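Local coordinates for Glyco_hydro_cc domain-containing protein (PDB 6UAV) that hydrolyses internal beta-1,3-glucosidic bonds of beta-1,3-glucans as an endo-acting glycoside hydrolase of family GH128, subgroup II, at residues E84-D89 and P119-G124. Residues are numbered along the deposited sequence; the frame is centred on the assembly and turned at random.
Sequences EPNLVD and PAMNWG
The amide of Asn122 delivers a nearly straight N-H...O bond (177°) from ND2 to OE2 of Glu84. Extended beyond CG, the Glu84 side chain runs alongside Asn122, but their flat ends stand almost perpendicular, so that Asn122 ND2 reaches Glu84 OE2, 3.0 Å away, from above the carboxylate plane. His160 ND1 on strand 156-161 also bonds this oxygen; two bonds thus grip OE2, and the Asn122 N-H would tend to stabilise negative charge there. Asn122 CG lies anti to the backbone N (chi1 -164°), and OD1 turns back to accept the N-H of Trp123 at 2.8 Å, on a lone pair, which fixes the amide's rotation. OD1 also bonds a bound glycerol, probably from the crystallisation liquor. Glu84 follows strand 78-81 and Asn122 comes directly after strand 115-121, adjacent parallel strands of a (beta/alpha)8 TIM barrel; a glutamate just after the fourth strand is where clan GH-A barrel glycosidases carry their acid/base, so Glu84 probably has that role. Glu84 also opens a type I turn that runs to Leu87, closed by Leu87 N to Glu84 O at 3.1 Å. From this turn Asn86 ND2 bonds the Asn122 carbonyl oxygen at 2.9 Å, steadying the residue that positions Glu84. Asn86 OD1, buried and without a polar partner, faces Met121 CE at 3.6 Å. Bent at chi2 and chi3, Met121 brings SD within 3.7 Å of Pro85 CG, while Trp135 of helix 132-146 touches Pro85, Asn86 and Met121. At the far end Leu87 CD2 rests on Gly124 CA, 3.6 Å away.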
loop_
_atom_site.group_PDB
_atom_site.type_symbol
_atom_site.label_atom_id
_atom_site.label_comp_id
_atom_site.label_asym_id
_atom_site.label_seq_id
_atom_site.Cartn_x
_atom_site.Cartn_y
_atom_site.Cartn_z
ATOM N N GLU A 84 6.663 -2.473 5.869
ATOM C CA GLU A 84 6.621 -2.601 7.348
ATOM C C GLU A 84 7.989 -2.936 7.896
ATOM O O GLU A 84 8.214 -4.000 8.480
ATOM C CB GLU A 84 5.554 -3.634 7.718
ATOM C CG GLU A 84 4.144 -3.095 7.422
ATOM C CD GLU A 84 3.039 -3.928 8.055
ATOM O OE1 GLU A 84 3.378 -4.904 8.790
ATOM O OE2 GLU A 84 1.890 -3.617 7.810
ATOM N N PRO A 85 8.966 -2.005 7.797
ATOM C CA PRO A 85 10.293 -2.280 8.318
ATOM C C PRO A 85 10.343 -2.527 9.810
ATOM O O PRO A 85 11.226 -3.251 10.282
ATOM C CB PRO A 85 11.086 -1.013 7.975
ATOM C CG PRO A 85 10.017 0.079 7.852
ATOM C CD PRO A 85 8.806 -0.624 7.267
ATOM N N ASN A 86 9.424 -1.911 10.556
ATOM C CA ASN A 86 9.404 -2.043 12.030
ATOM C C ASN A 86 8.614 -3.284 12.455
ATOM O O ASN A 86 8.300 -3.356 13.626
ATOM C CB ASN A 86 8.924 -0.758 12.672
ATOM C CG ASN A 86 7.520 -0.329 12.292
ATOM O OD1 ASN A 86 7.118 -0.537 11.140
ATOM N ND2 ASN A 86 6.844 0.328 13.240
ATOM N N LEU A 87 8.239 -4.170 11.545
ATOM C CA LEU A 87 7.580 -5.433 11.956
ATOM C C LEU A 87 8.614 -6.535 11.691
ATOM O O LEU A 87 9.085 -6.669 10.541
ATOM C CB LEU A 87 6.311 -5.685 11.145
ATOM C CG LEU A 87 5.035 -4.989 11.646
ATOM C CD1 LEU A 87 4.599 -5.543 13.000
ATOM C CD2 LEU A 87 5.159 -3.475 11.636
ATOM N N VAL A 88 8.893 -7.342 12.694
ATOM C CA VAL A 88 9.932 -8.394 12.531
ATOM C C VAL A 88 9.469 -9.459 11.534
ATOM O O VAL A 88 10.357 -10.064 10.852
ATOM C CB VAL A 88 10.227 -8.995 13.894
ATOM C CG1 VAL A 88 11.172 -10.153 13.719
ATOM C CG2 VAL A 88 10.766 -7.943 14.862
ATOM N N ASP A 89 8.158 -9.685 11.406
ATOM C CA ASP A 89 7.655 -10.726 10.482
ATOM C C ASP A 89 7.481 -10.154 9.075
ATOM O O ASP A 89 7.027 -10.902 8.178
ATOM C CB ASP A 89 6.334 -11.322 10.989
ATOM C CG ASP A 89 5.197 -10.347 10.852
ATOM O OD1 ASP A 89 5.261 -9.269 11.475
ATOM O OD2 ASP A 89 4.299 -10.638 10.064
ATOM N N PRO A 119 8.941 4.460 3.324
ATOM C CA PRO A 119 8.574 3.119 3.729
ATOM C C PRO A 119 7.089 3.023 4.130
ATOM O O PRO A 119 6.516 4.006 4.526
ATOM C CB PRO A 119 9.530 2.844 4.910
ATOM C CG PRO A 119 10.629 3.792 4.706
ATOM C CD PRO A 119 9.954 5.036 4.193
ATOM N N ALA A 120 6.569 1.809 4.088
ATOM C CA ALA A 120 5.173 1.501 4.504
ATOM C C ALA A 120 5.185 1.160 5.973
ATOM O O ALA A 120 5.714 0.082 6.364
ATOM C CB ALA A 120 4.598 0.389 3.677
ATOM N N MET A 121 4.660 2.081 6.781
ATOM C CA MET A 121 4.676 1.986 8.235
ATOM C C MET A 121 3.378 1.379 8.776
ATOM O O MET A 121 2.338 1.359 8.103
ATOM C CB MET A 121 4.946 3.366 8.844
ATOM C CG MET A 121 6.252 4.020 8.318
ATOM S SD MET A 121 7.753 2.960 8.462
ATOM C CE MET A 121 7.868 2.823 10.241
ATOM N N ASN A 122 3.527 0.860 9.991
ATOM C CA ASN A 122 2.412 0.373 10.835
ATOM C C ASN A 122 2.888 0.490 12.296
ATOM O O ASN A 122 4.056 0.919 12.534
ATOM C CB ASN A 122 2.015 -1.044 10.371
ATOM C CG ASN A 122 0.674 -1.594 10.845
ATOM O OD1 ASN A 122 0.047 -1.089 11.802
ATOM N ND2 ASN A 122 0.228 -2.614 10.136
ATOM N N TRP A 123 2.056 0.099 13.262
ATOM C CA TRP A 123 2.515 -0.072 14.650
ATOM C C TRP A 123 3.268 -1.364 14.705
ATOM O O TRP A 123 2.734 -2.333 14.174
ATOM C CB TRP A 123 1.356 -0.046 15.649
ATOM C CG TRP A 123 1.878 0.271 17.011
ATOM C CD1 TRP A 123 2.244 -0.562 18.013
ATOM C CD2 TRP A 123 2.215 1.592 17.426
ATOM N NE1 TRP A 123 2.778 0.166 19.040
ATOM C CE2 TRP A 123 2.772 1.496 18.703
ATOM C CE3 TRP A 123 2.017 2.837 16.821
ATOM C CZ2 TRP A 123 3.153 2.622 19.423
ATOM C CZ3 TRP A 123 2.351 3.948 17.550
ATOM C CH2 TRP A 123 2.974 3.832 18.787
ATOM N N GLY A 124 4.470 -1.357 15.296
ATOM C CA GLY A 124 5.460 -2.394 15.035
ATOM C C GLY A 124 5.783 -3.243 16.233
ATOM O O GLY A 124 5.204 -3.045 17.335
#